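PDB 4Q8R: phosphate ABC transporter, phosphate-binding protein from Clostridium perfringens, which probably captures phosphate with high affinity outside the cell membrane and hands it to an ABC-type transporter for uptake. Local coordinates for residues S5-P16 with D31-S41. Sequence-based numbering, arbitrary orientation.
Sequences SVSISGSTSVGP and DVSIEINQIGS. With PO4 (phosphate ion), chain B.
Ile34 lies alongside Val6 and crosses Ile8 where the parallel strands 6-10 and 34-38 run side by side. Its chi1 of -57° sends CG1 with CD1 toward Val6, CD1 lying 3.7 Å from Val6 CB, and CG2 toward Ile8, whose CD1 it meets at 3.5 Å. Phe224 of helix 219-229 touches both Ile8 and Ile34, while Ala22 of helix 15-28 touches Ile34, so this face is densely packed. The opposite face is looser: Glu35 and Asn37 are exposed, although Ser9 OG is bound by Ser53 and Asn47. Backbone bonds alternate across the strands until Gly10 O, which takes Ile39 N at 2.8 Å and Gly40 N from the same face of its carbonyl plane. Near the turn, the Gln38 amide lies against Gly15, CD to CA 3.5 Å. Beyond it both segments grip one phosphate: Ser11 OG and both the N and OG of Ser13 donate to O4, Thr12 N and OG1 to O2, and Ser41 N and OG to O1. Ser11 OG also accepts from Val14 N, an ST motif. Strand 6-10, helix 15-28 and strand 34-38 form a right-handed beta-alpha-beta unit; the loops after its strands form part of the phosphate site, which Arg125, Ser129 and Thr131 help complete, as in periplasmic phosphate-binding proteins.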
# COMPACT_ATOMS: atom_id res chain seq x y z
N SER A 5 -8.32 14.36 -18.95
CA SER A 5 -7.76 13.73 -20.13
C SER A 5 -6.91 12.51 -19.89
O SER A 5 -6.90 11.69 -20.76
CB SER A 5 -7.11 14.69 -21.17
OG SER A 5 -6.24 15.85 -20.70
N VAL A 6 -6.24 12.32 -18.73
CA VAL A 6 -5.55 11.08 -18.45
C VAL A 6 -6.25 10.36 -17.27
O VAL A 6 -6.28 10.87 -16.17
CB VAL A 6 -4.05 11.25 -18.10
CG1 VAL A 6 -3.38 9.88 -17.88
CG2 VAL A 6 -3.29 11.96 -19.21
N SER A 7 -6.84 9.21 -17.54
CA SER A 7 -7.54 8.47 -16.53
C SER A 7 -6.66 7.44 -15.85
O SER A 7 -6.02 6.60 -16.49
CB SER A 7 -8.77 7.81 -17.15
OG SER A 7 -8.33 6.90 -18.12
N ILE A 8 -6.61 7.50 -14.52
CA ILE A 8 -5.81 6.61 -13.74
C ILE A 8 -6.65 6.01 -12.62
O ILE A 8 -7.38 6.73 -11.96
CB ILE A 8 -4.60 7.37 -13.08
CG1 ILE A 8 -3.82 8.18 -14.13
CG2 ILE A 8 -3.71 6.44 -12.29
CD1 ILE A 8 -2.64 8.91 -13.55
N SER A 9 -6.58 4.71 -12.43
CA SER A 9 -7.28 4.09 -11.30
C SER A 9 -6.46 3.01 -10.69
O SER A 9 -5.57 2.41 -11.31
CB SER A 9 -8.65 3.55 -11.78
OG SER A 9 -8.54 2.44 -12.62
N GLY A 10 -6.77 2.72 -9.40
CA GLY A 10 -6.22 1.60 -8.72
C GLY A 10 -5.89 1.84 -7.26
O GLY A 10 -6.70 2.43 -6.52
N SER A 11 -4.71 1.41 -6.89
CA SER A 11 -4.24 1.33 -5.52
C SER A 11 -4.63 2.52 -4.64
O SER A 11 -4.31 3.69 -4.99
CB SER A 11 -2.72 1.21 -5.56
OG SER A 11 -2.09 1.38 -4.32
N THR A 12 -5.17 2.23 -3.45
CA THR A 12 -5.37 3.23 -2.45
C THR A 12 -4.03 3.67 -1.83
O THR A 12 -3.92 4.81 -1.36
CB THR A 12 -6.37 2.81 -1.35
OG1 THR A 12 -5.85 1.75 -0.56
CG2 THR A 12 -7.69 2.42 -1.97
N SER A 13 -3.04 2.78 -1.79
CA SER A 13 -1.74 3.11 -1.20
C SER A 13 -1.06 4.19 -2.06
O SER A 13 -0.42 5.09 -1.51
CB SER A 13 -0.83 1.89 -1.17
OG SER A 13 -1.40 0.81 -0.45
N VAL A 14 -1.26 4.09 -3.37
CA VAL A 14 -0.64 5.04 -4.31
C VAL A 14 -1.39 6.33 -4.40
O VAL A 14 -0.82 7.33 -4.86
CB VAL A 14 -0.47 4.39 -5.75
CG1 VAL A 14 0.31 5.28 -6.74
CG2 VAL A 14 0.30 3.10 -5.65
N GLY A 15 -2.64 6.39 -3.97
CA GLY A 15 -3.48 7.57 -4.14
C GLY A 15 -2.87 8.90 -3.63
O GLY A 15 -2.86 9.87 -4.39
N PRO A 16 -2.31 8.93 -2.38
CA PRO A 16 -1.82 10.21 -1.88
C PRO A 16 -0.69 10.73 -2.79
O PRO A 16 -0.72 11.91 -3.19
CB PRO A 16 -1.31 9.87 -0.48
CG PRO A 16 -2.36 8.82 -0.03
CD PRO A 16 -2.51 7.97 -1.27
N ASP A 31 -2.49 22.28 -19.57
CA ASP A 31 -3.56 21.79 -20.42
C ASP A 31 -3.79 20.32 -20.28
O ASP A 31 -4.65 19.81 -20.96
CB ASP A 31 -3.32 22.14 -21.88
CG ASP A 31 -3.34 23.69 -22.14
OD1 ASP A 31 -3.88 24.48 -21.32
OD2 ASP A 31 -2.85 24.14 -23.18
N VAL A 32 -3.09 19.63 -19.39
CA VAL A 32 -3.43 18.25 -19.11
C VAL A 32 -4.24 18.16 -17.79
O VAL A 32 -4.04 18.91 -16.84
CB VAL A 32 -2.17 17.36 -19.09
CG1 VAL A 32 -2.50 15.93 -18.65
CG2 VAL A 32 -1.51 17.32 -20.47
N SER A 33 -5.20 17.24 -17.78
CA SER A 33 -5.90 16.91 -16.56
C SER A 33 -5.73 15.43 -16.26
O SER A 33 -5.85 14.53 -17.17
CB SER A 33 -7.37 17.31 -16.66
OG SER A 33 -7.51 18.67 -17.04
N ILE A 34 -5.44 15.17 -15.00
CA ILE A 34 -5.21 13.83 -14.52
C ILE A 34 -6.39 13.47 -13.63
O ILE A 34 -6.69 14.18 -12.67
CB ILE A 34 -3.94 13.70 -13.62
CG1 ILE A 34 -2.73 14.18 -14.36
CG2 ILE A 34 -3.72 12.27 -13.21
CD1 ILE A 34 -2.45 13.47 -15.61
N GLU A 35 -7.02 12.34 -13.93
CA GLU A 35 -8.24 11.86 -13.19
C GLU A 35 -7.82 10.60 -12.41
O GLU A 35 -7.40 9.64 -13.00
CB GLU A 35 -9.38 11.56 -14.13
CG GLU A 35 -9.90 12.80 -14.86
CD GLU A 35 -10.71 12.53 -16.14
OE1 GLU A 35 -11.14 13.51 -16.77
OE2 GLU A 35 -10.93 11.37 -16.53
N ILE A 36 -7.93 10.61 -11.07
CA ILE A 36 -7.46 9.56 -10.23
C ILE A 36 -8.63 8.97 -9.45
O ILE A 36 -9.30 9.70 -8.72
CB ILE A 36 -6.40 10.05 -9.20
CG1 ILE A 36 -5.22 10.69 -9.94
CG2 ILE A 36 -5.89 8.94 -8.30
CD1 ILE A 36 -4.43 11.66 -9.12
N ASN A 37 -8.87 7.66 -9.60
CA ASN A 37 -9.92 6.95 -8.85
C ASN A 37 -9.30 5.82 -8.05
O ASN A 37 -8.64 4.93 -8.59
CB ASN A 37 -10.87 6.39 -9.88
CG ASN A 37 -12.13 5.89 -9.27
OD1 ASN A 37 -12.47 6.20 -8.11
ND2 ASN A 37 -12.84 5.06 -10.03
N GLN A 38 -9.42 5.88 -6.73
CA GLN A 38 -8.78 4.98 -5.84
C GLN A 38 -9.76 3.84 -5.51
O GLN A 38 -10.75 4.03 -4.81
CB GLN A 38 -8.43 5.67 -4.53
CG GLN A 38 -7.38 6.74 -4.76
CD GLN A 38 -6.97 7.43 -3.52
OE1 GLN A 38 -6.57 6.77 -2.56
NE2 GLN A 38 -6.96 8.76 -3.53
N ILE A 39 -9.45 2.68 -6.05
CA ILE A 39 -10.35 1.52 -6.03
C ILE A 39 -9.64 0.23 -5.64
O ILE A 39 -10.25 -0.85 -5.68
CB ILE A 39 -11.06 1.39 -7.41
CG1 ILE A 39 -10.06 1.18 -8.55
CG2 ILE A 39 -12.00 2.51 -7.63
CD1 ILE A 39 -10.69 1.01 -9.92
N GLY A 40 -8.36 0.28 -5.30
CA GLY A 40 -7.52 -0.82 -5.02
C GLY A 40 -6.79 -1.39 -6.22
O GLY A 40 -7.22 -1.19 -7.37
N SER A 41 -5.68 -2.05 -5.98
CA SER A 41 -4.78 -2.48 -7.02
C SER A 41 -5.43 -3.37 -8.07
O SER A 41 -5.24 -3.12 -9.30
CB SER A 41 -3.57 -3.12 -6.47
OG SER A 41 -2.74 -2.26 -5.73
P PO4 B . -4.11 -1.11 -2.32
O1 PO4 B . -4.19 -1.96 -3.60
O2 PO4 B . -5.33 -0.23 -2.17
O3 PO4 B . -3.82 -2.00 -1.12
O4 PO4 B . -2.84 -0.20 -2.46